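Local coordinates for protein peptidoglycan glycosyltransferase (Burkholderia ambifaria, PDB 5UY7) that belongs to the penicillin-binding proteins and carries a transpeptidase-family domain built on a five-stranded antiparallel sheet backed by helices, at residues D450-T464 / F507-G521. Residues are numbered along the deposited sequence; the frame is centred on the assembly and turned at random. Where two conformers were deposited one is given.
Sequences DAAVPGYRVGGKSGT and FGGQVSGPVFSAIAG. With SO4 (sulfate ion), chain B.
Ala451 presses its backbone against Gly513 with the two CA atoms only 4.1 Å apart, an approach that illustrates how glycine lets a 3-10 segment lie directly on a helix. Backbone meets backbone: Ala451 CA directs its hydrogen at Gly513 O (3.6 Å), while Asp450 O lies over Pro514, whose N has no hydrogen to offer, at the kink of helix 509-521.

One turn on, Ser517 OG donates to Ala452 O (2.7 Å), the one direct hydrogen bond between the segments. OG stands anti to its own backbone N (chi1 171°), which carries it out to the loop, and it meets the carbonyl 34° off its plane. Val453 straddles the next turn, CG1 on Gly521 CA (3.6 Å) and CG2 beside Ser517 OG and Ala520 CB. The Phe516 ring turns its edge to Ala451 O (3.5 Å from CE2) and Val458 CG2, with Ala520 CB over one face.

Toward the helix start, edge strand 459-464 runs nearer antiparallel to the helix, their axes 143° apart, and water 1 links Gly463 O to Ser512 OG. In the conformer given, Ser462 OG donates to O1 of a sulfate (3.0 Å), probably from the crystallisation liquor and also bonded to Ser270 OG; Thr464 OG1 reaches O3 only weakly. Lys461-Ser462-Gly463 is consistent with the K(T/S)G motif of this family, and Lys461 NZ is hydrogen-bonded to Ser324 OG. Ala451 O, buried without a polar partner, implies that close backbone fit and apolar contacts, more than hydrogen bonding, join the two segments.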
ATOM      1  N   ASP A 450       4.290 -12.338   8.357  1.00 23.53           N
ATOM      2  CA  ASP A 450       3.343 -13.247   7.723  1.00 25.77           C
ATOM      3  C   ASP A 450       3.087 -12.903   6.266  1.00 21.87           C
ATOM      4  O   ASP A 450       2.413 -13.682   5.574  1.00 23.00           O
ATOM      5  CB  ASP A 450       2.011 -13.255   8.483  1.00 28.09           C
ATOM      6  CG  ASP A 450       2.090 -14.001   9.805  1.00 49.51           C
ATOM      7  OD1 ASP A 450       3.190 -14.467  10.168  1.00 56.18           O
ATOM      8  OD2 ASP A 450       1.048 -14.126  10.479  1.00 62.77           O
ATOM      9  N   ALA A 451       3.592 -11.769   5.784  1.00 17.66           N
ATOM     10  CA  ALA A 451       3.483 -11.415   4.375  1.00 14.77           C
ATOM     11  C   ALA A 451       4.701 -11.834   3.570  1.00 17.05           C
ATOM     12  O   ALA A 451       4.715 -11.646   2.350  1.00 17.97           O
ATOM     13  CB  ALA A 451       3.253  -9.910   4.222  1.00 16.79           C
ATOM     14  N   ALA A 452       5.722 -12.383   4.218  1.00 16.64           N
ATOM     15  CA  ALA A 452       6.867 -12.910   3.496  1.00 17.97           C
ATOM     16  C   ALA A 452       6.431 -14.009   2.533  1.00 16.35           C
ATOM     17  O   ALA A 452       5.466 -14.736   2.786  1.00 18.46           O
ATOM     18  CB  ALA A 452       7.900 -13.470   4.469  1.00 18.23           C
ATOM     19  N   VAL A 453       7.177 -14.135   1.438  1.00 15.75           N
ATOM     20  CA  VAL A 453       6.920 -15.120   0.387  1.00 15.07           C
ATOM     21  C   VAL A 453       8.143 -16.016   0.252  1.00 18.22           C
ATOM     22  O   VAL A 453       9.182 -15.568  -0.259  1.00 17.89           O
ATOM     23  CB  VAL A 453       6.601 -14.427  -0.952  1.00 15.03           C
ATOM     24  CG1 VAL A 453       6.459 -15.454  -2.069  1.00 16.77           C
ATOM     25  CG2 VAL A 453       5.362 -13.553  -0.835  1.00 16.91           C
ATOM     26  N   PRO A 454       8.076 -17.271   0.691  1.00 19.97           N
ATOM     27  CA  PRO A 454       9.246 -18.154   0.588  1.00 20.86           C
ATOM     28  C   PRO A 454       9.781 -18.204  -0.836  1.00 19.65           C
ATOM     29  O   PRO A 454       9.036 -18.443  -1.796  1.00 22.66           O
ATOM     30  CB  PRO A 454       8.697 -19.513   1.040  1.00 25.02           C
ATOM     31  CG  PRO A 454       7.553 -19.148   1.967  1.00 26.70           C
ATOM     32  CD  PRO A 454       6.934 -17.919   1.359  1.00 22.44           C
ATOM     33  N   GLY A 455      11.082 -17.936  -0.971  1.00 20.52           N
ATOM     34  CA  GLY A 455      11.750 -17.980  -2.255  1.00 22.26           C
ATOM     35  C   GLY A 455      11.843 -16.660  -2.997  1.00 20.01           C
ATOM     36  O   GLY A 455      12.554 -16.593  -4.008  1.00 19.56           O
ATOM     37  N   TYR A 456      11.150 -15.619  -2.547  1.00 17.17           N
ATOM     38  CA  TYR A 456      11.106 -14.366  -3.295  1.00 17.81           C
ATOM     39  C   TYR A 456      11.288 -13.181  -2.368  1.00 19.02           C
ATOM     40  O   TYR A 456      10.639 -13.101  -1.322  1.00 21.29           O
ATOM     41  CB  TYR A 456       9.775 -14.215  -4.040  1.00 16.52           C
ATOM     42  CG  TYR A 456       9.593 -15.242  -5.119  1.00 17.72           C
ATOM     43  CD1 TYR A 456      10.104 -15.028  -6.393  1.00 21.00           C
ATOM     44  CD2 TYR A 456       8.939 -16.441  -4.863  1.00 18.95           C
ATOM     45  CE1 TYR A 456       9.953 -15.962  -7.380  1.00 17.68           C
ATOM     46  CE2 TYR A 456       8.786 -17.399  -5.854  1.00 22.13           C
ATOM     47  CZ  TYR A 456       9.293 -17.149  -7.114  1.00 23.61           C
ATOM     48  OH  TYR A 456       9.141 -18.084  -8.109  1.00 26.84           O
ATOM     49  N   ARG A 457      12.129 -12.239  -2.781  1.00 15.49           N
ATOM     50  CA  ARG A 457      12.155 -10.944  -2.122  1.00 13.87           C
ATOM     51  C   ARG A 457      10.887 -10.174  -2.447  1.00 13.99           C
ATOM     52  O   ARG A 457      10.574  -9.966  -3.623  1.00 16.53           O
ATOM     53  CB  ARG A 457      13.377 -10.154  -2.573  1.00 14.37           C
ATOM     54  CG  ARG A 457      14.679 -10.803  -2.126  1.00 17.55           C
ATOM     55  CD  ARG A 457      15.863 -10.143  -2.794  1.00 19.06           C
ATOM     56  NE  ARG A 457      15.867  -8.696  -2.584  1.00 16.39           N
ATOM     57  CZ  ARG A 457      16.724  -7.876  -3.183  1.00 14.48           C
ATOM     58  NH1 ARG A 457      17.640  -8.362  -4.008  1.00 19.21           N
ATOM     59  NH2 ARG A 457      16.653  -6.562  -2.961  1.00 17.85           N
ATOM     60  N   VAL A 458      10.161  -9.747  -1.410  1.00 13.13           N
ATOM     61  CA  VAL A 458       8.932  -8.976  -1.567  1.00 13.12           C
ATOM     62  C   VAL A 458       8.933  -7.849  -0.543  1.00 14.20           C
ATOM     63  O   VAL A 458       9.756  -7.809   0.372  1.00 16.12           O
ATOM     64  CB  VAL A 458       7.660  -9.838  -1.408  1.00 17.25           C
ATOM     65  CG1 VAL A 458       7.692 -11.043  -2.353  1.00 16.90           C
ATOM     66  CG2 VAL A 458       7.479 -10.259   0.057  1.00 16.42           C
ATOM     67  N   GLY A 459       7.989  -6.924  -0.700  1.00 14.69           N
ATOM     68  CA  GLY A 459       7.812  -5.894   0.307  1.00 13.35           C
ATOM     69  C   GLY A 459       6.433  -5.295   0.176  1.00 14.26           C
ATOM     70  O   GLY A 459       5.799  -5.378  -0.881  1.00 15.87           O
ATOM     71  N   GLY A 460       5.975  -4.685   1.262  1.00 13.85           N
ATOM     72  CA  GLY A 460       4.657  -4.078   1.267  1.00 14.80           C
ATOM     73  C   GLY A 460       4.312  -3.585   2.658  1.00 15.33           C
ATOM     74  O   GLY A 460       5.157  -3.568   3.557  1.00 18.32           O
ATOM     75  N   LYS A 461       3.047  -3.193   2.819  1.00 13.54           N
ATOM     76  CA  LYS A 461       2.572  -2.660   4.089  1.00 15.20           C
ATOM     77  C   LYS A 461       1.174  -3.154   4.409  1.00 19.72           C
ATOM     78  O   LYS A 461       0.305  -3.217   3.531  1.00 17.97           O
ATOM     79  CB  LYS A 461       2.526  -1.124   4.084  1.00 23.08           C
ATOM     80  CG  LYS A 461       3.795  -0.447   4.492  1.00 25.85           C
ATOM     81  CD  LYS A 461       4.230  -0.815   5.896  1.00 17.03           C
ATOM     82  CE  LYS A 461       3.414  -0.125   6.961  1.00 28.88           C
ATOM     83  NZ  LYS A 461       3.770  -0.674   8.284  1.00 36.37           N
ATOM     84  N   SER A 462       0.964  -3.454   5.686  1.00 19.44           N
ATOM     85  CA  SER A 462      -0.356  -3.739   6.222  0.63 20.41           C
ATOM     86  C   SER A 462      -0.996  -2.459   6.744  1.00 20.12           C
ATOM     87  O   SER A 462      -0.314  -1.487   7.086  1.00 21.48           O
ATOM     88  CB  SER A 462      -0.271  -4.766   7.353  0.63 23.45           C
ATOM     89  OG  SER A 462       0.371  -4.210   8.485  0.63 22.87           O
ATOM     90  N   GLY A 463      -2.322  -2.470   6.795  1.00 19.42           N
ATOM     91  CA  GLY A 463      -3.071  -1.373   7.384  1.00 21.90           C
ATOM     92  C   GLY A 463      -4.377  -1.900   7.929  1.00 25.01           C
ATOM     93  O   GLY A 463      -4.917  -2.894   7.433  1.00 21.08           O
ATOM     94  N   THR A 464      -4.887  -1.236   8.968  1.00 24.68           N
ATOM     95  CA  THR A 464      -6.150  -1.632   9.576  1.00 27.24           C
ATOM     96  C   THR A 464      -7.071  -0.427   9.685  1.00 30.04           C
ATOM     97  O   THR A 464      -6.644   0.660  10.081  1.00 29.24           O
ATOM     98  CB  THR A 464      -5.939  -2.244  10.967  1.00 36.32           C
ATOM     99  OG1 THR A 464      -5.385  -1.257  11.843  1.00 47.02           O
ATOM    100  CG2 THR A 464      -4.992  -3.425  10.894  1.00 32.27           C
ATOM    101  N   PHE A 507      -4.653 -11.148  14.023  1.00 59.42           N
ATOM    102  CA  PHE A 507      -5.159  -9.792  13.832  1.00 57.05           C
ATOM    103  C   PHE A 507      -4.420  -9.058  12.717  1.00 52.48           C
ATOM    104  O   PHE A 507      -3.206  -9.197  12.573  1.00 53.11           O
ATOM    105  CB  PHE A 507      -5.045  -8.992  15.133  1.00 63.01           C
ATOM    106  CG  PHE A 507      -5.517  -7.568  15.011  1.00 65.00           C
ATOM    107  CD1 PHE A 507      -6.848  -7.248  15.226  1.00 65.63           C
ATOM    108  CD2 PHE A 507      -4.632  -6.552  14.683  1.00 67.15           C
ATOM    109  CE1 PHE A 507      -7.288  -5.943  15.115  1.00 64.27           C
ATOM    110  CE2 PHE A 507      -5.067  -5.246  14.567  1.00 68.22           C
ATOM    111  CZ  PHE A 507      -6.397  -4.942  14.786  1.00 67.60           C
ATOM    112  N   GLY A 508      -5.168  -8.274  11.939  1.00 51.69           N
ATOM    113  CA  GLY A 508      -4.599  -7.357  10.968  1.00 46.80           C
ATOM    114  C   GLY A 508      -3.641  -7.984   9.979  1.00 44.64           C
ATOM    115  O   GLY A 508      -4.048  -8.780   9.126  1.00 34.73           O
ATOM    116  N   GLY A 509      -2.357  -7.629  10.084  1.00 44.56           N
ATOM    117  CA  GLY A 509      -1.357  -8.201   9.199  1.00 42.74           C
ATOM    118  C   GLY A 509      -1.319  -9.714   9.217  1.00 43.94           C
ATOM    119  O   GLY A 509      -0.906 -10.328   8.227  1.00 35.87           O
ATOM    120  N   GLN A 510      -1.744 -10.330  10.325  1.00 37.82           N
ATOM    121  CA  GLN A 510      -1.854 -11.783  10.398  1.00 34.14           C
ATOM    122  C   GLN A 510      -3.026 -12.314   9.579  1.00 36.56           C
ATOM    123  O   GLN A 510      -3.076 -13.518   9.294  1.00 38.03           O
ATOM    124  CB  GLN A 510      -1.989 -12.219  11.858  1.00 41.83           C
ATOM    125  CG  GLN A 510      -0.766 -11.903  12.706  1.00 48.22           C
ATOM    126  CD  GLN A 510      -1.012 -12.105  14.191  1.00 56.58           C
ATOM    127  OE1 GLN A 510      -2.040 -11.682  14.728  1.00 55.84           O
ATOM    128  NE2 GLN A 510      -0.068 -12.758  14.862  1.00 57.93           N
ATOM    129  N   VAL A 511      -3.966 -11.452   9.211  1.00 28.38           N
ATOM    130  CA  VAL A 511      -5.086 -11.815   8.351  1.00 23.89           C
ATOM    131  C   VAL A 511      -4.803 -11.460   6.899  1.00 25.04           C
ATOM    132  O   VAL A 511      -4.913 -12.309   6.013  1.00 24.40           O
ATOM    133  CB  VAL A 511      -6.381 -11.138   8.858  1.00 25.33           C
ATOM    134  CG1 VAL A 511      -7.529 -11.351   7.879  1.00 26.69           C
ATOM    135  CG2 VAL A 511      -6.733 -11.655  10.249  1.00 29.33           C
ATOM    136  N   SER A 512      -4.388 -10.213   6.643  1.00 21.95           N
ATOM    137  CA  SER A 512      -4.163  -9.752   5.275  1.00 20.71           C
ATOM    138  C   SER A 512      -2.845 -10.263   4.702  1.00 19.44           C
ATOM    139  O   SER A 512      -2.760 -10.560   3.507  1.00 18.41           O
ATOM    140  CB  SER A 512      -4.173  -8.221   5.228  1.00 22.07           C
ATOM    141  OG  SER A 512      -3.175  -7.680   6.093  1.00 26.17           O
ATOM    142  N   GLY A 513      -1.805 -10.337   5.528  1.00 19.73           N
ATOM    143  CA  GLY A 513      -0.480 -10.684   5.063  1.00 18.90           C
ATOM    144  C   GLY A 513      -0.394 -12.024   4.355  1.00 18.21           C
ATOM    145  O   GLY A 513       0.166 -12.134   3.260  1.00 17.87           O
ATOM    146  N   PRO A 514      -0.935 -13.077   4.968  1.00 19.08           N
ATOM    147  CA  PRO A 514      -0.871 -14.392   4.313  1.00 19.50           C
ATOM    148  C   PRO A 514      -1.620 -14.450   2.998  1.00 20.52           C
ATOM    149  O   PRO A 514      -1.254 -15.253   2.133  1.00 20.35           O
ATOM    150  CB  PRO A 514      -1.490 -15.330   5.355  1.00 22.77           C
ATOM    151  CG  PRO A 514      -1.198 -14.645   6.658  1.00 22.10           C
ATOM    152  CD  PRO A 514      -1.391 -13.196   6.366  1.00 21.47           C
ATOM    153  N   VAL A 515      -2.669 -13.637   2.826  1.00 20.07           N
ATOM    154  CA  VAL A 515      -3.364 -13.594   1.543  1.00 19.14           C
ATOM    155  C   VAL A 515      -2.481 -12.943   0.488  1.00 16.77           C
ATOM    156  O   VAL A 515      -2.367 -13.428  -0.643  1.00 17.20           O
ATOM    157  CB  VAL A 515      -4.705 -12.853   1.673  1.00 20.98           C
ATOM    158  CG1 VAL A 515      -5.500 -13.012   0.370  1.00 21.84           C
ATOM    159  CG2 VAL A 515      -5.487 -13.364   2.862  1.00 22.34           C
ATOM    160  N   PHE A 516      -1.872 -11.802   0.830  1.00 16.19           N
ATOM    161  CA  PHE A 516      -0.885 -11.204  -0.061  1.00 15.36           C
ATOM    162  C   PHE A 516       0.194 -12.218  -0.424  1.00 17.01           C
ATOM    163  O   PHE A 516       0.550 -12.385  -1.601  1.00 14.80           O
ATOM    164  CB  PHE A 516      -0.246  -9.968   0.590  1.00 15.69           C
ATOM    165  CG  PHE A 516       1.039  -9.543  -0.081  1.00 15.13           C
ATOM    166  CD1 PHE A 516       1.013  -8.684  -1.175  1.00 15.21           C
ATOM    167  CD2 PHE A 516       2.272 -10.033   0.357  1.00 15.15           C
ATOM    168  CE1 PHE A 516       2.177  -8.306  -1.811  1.00 15.39           C
ATOM    169  CE2 PHE A 516       3.453  -9.661  -0.289  1.00 16.74           C
ATOM    170  CZ  PHE A 516       3.402  -8.793  -1.364  1.00 17.60           C
ATOM    171  N   SER A 517       0.733 -12.899   0.588  1.00 15.90           N
ATOM    172  CA  SER A 517       1.844 -13.814   0.358  1.00 16.81           C
ATOM    173  C   SER A 517       1.447 -14.932  -0.594  1.00 16.98           C
ATOM    174  O   SER A 517       2.188 -15.268  -1.524  1.00 17.02           O
ATOM    175  CB  SER A 517       2.321 -14.404   1.682  1.00 17.92           C
ATOM    176  OG  SER A 517       3.250 -15.450   1.446  1.00 18.65           O
ATOM    177  N   ALA A 518       0.278 -15.529  -0.362  1.00 15.70           N
ATOM    178  CA  ALA A 518      -0.175 -16.629  -1.202  1.00 17.03           C
ATOM    179  C   ALA A 518      -0.386 -16.168  -2.638  1.00 17.99           C
ATOM    180  O   ALA A 518       0.061 -16.820  -3.586  1.00 16.64           O
ATOM    181  CB  ALA A 518      -1.460 -17.227  -0.624  1.00 18.57           C
ATOM    182  N   ILE A 519      -1.055 -15.031  -2.824  1.00 14.87           N
ATOM    183  CA  ILE A 519      -1.324 -14.576  -4.182  1.00 14.49           C
ATOM    184  C   ILE A 519      -0.033 -14.176  -4.879  1.00 14.96           C
ATOM    185  O   ILE A 519       0.184 -14.516  -6.046  1.00 15.20           O
ATOM    186  CB  ILE A 519      -2.348 -13.430  -4.178  1.00 15.82           C
ATOM    187  CG1 ILE A 519      -3.699 -13.964  -3.710  1.00 15.72           C
ATOM    188  CG2 ILE A 519      -2.413 -12.788  -5.565  1.00 15.56           C
ATOM    189  CD1 ILE A 519      -4.775 -12.878  -3.520  1.00 17.31           C
ATOM    190  N   ALA A 520       0.836 -13.430  -4.185  1.00 15.29           N
ATOM    191  CA  ALA A 520       2.092 -13.006  -4.797  1.00 14.07           C
ATOM    192  C   ALA A 520       2.955 -14.207  -5.171  1.00 16.34           C
ATOM    193  O   ALA A 520       3.474 -14.291  -6.291  1.00 16.02           O
ATOM    194  CB  ALA A 520       2.851 -12.074  -3.848  1.00 14.49           C
ATOM    195  N   GLY A 521       3.130 -15.142  -4.238  1.00 14.45           N
ATOM    196  CA  GLY A 521       3.954 -16.308  -4.523  1.00 16.33           C
ATOM    197  C   GLY A 521       3.374 -17.184  -5.619  1.00 17.06           C
ATOM    198  O   GLY A 521       4.093 -17.634  -6.521  1.00 16.79           O
TER
HETATM  199  S   SO4 B 701      -1.286  -2.040  11.301  1.00 36.53           S
HETATM  200  O1  SO4 B 701      -1.665  -2.842  10.134  1.00 39.48           O
HETATM  201  O2  SO4 B 701       0.048  -2.420  11.750  1.00 40.28           O
HETATM  202  O3  SO4 B 701      -2.253  -2.296  12.366  1.00 46.73           O
HETATM  203  O4  SO4 B 701      -1.293  -0.610  11.017  1.00 36.34           O
HETATM  204  O   HOH W   1      -3.847  -5.677   8.021  1.00 30.92           O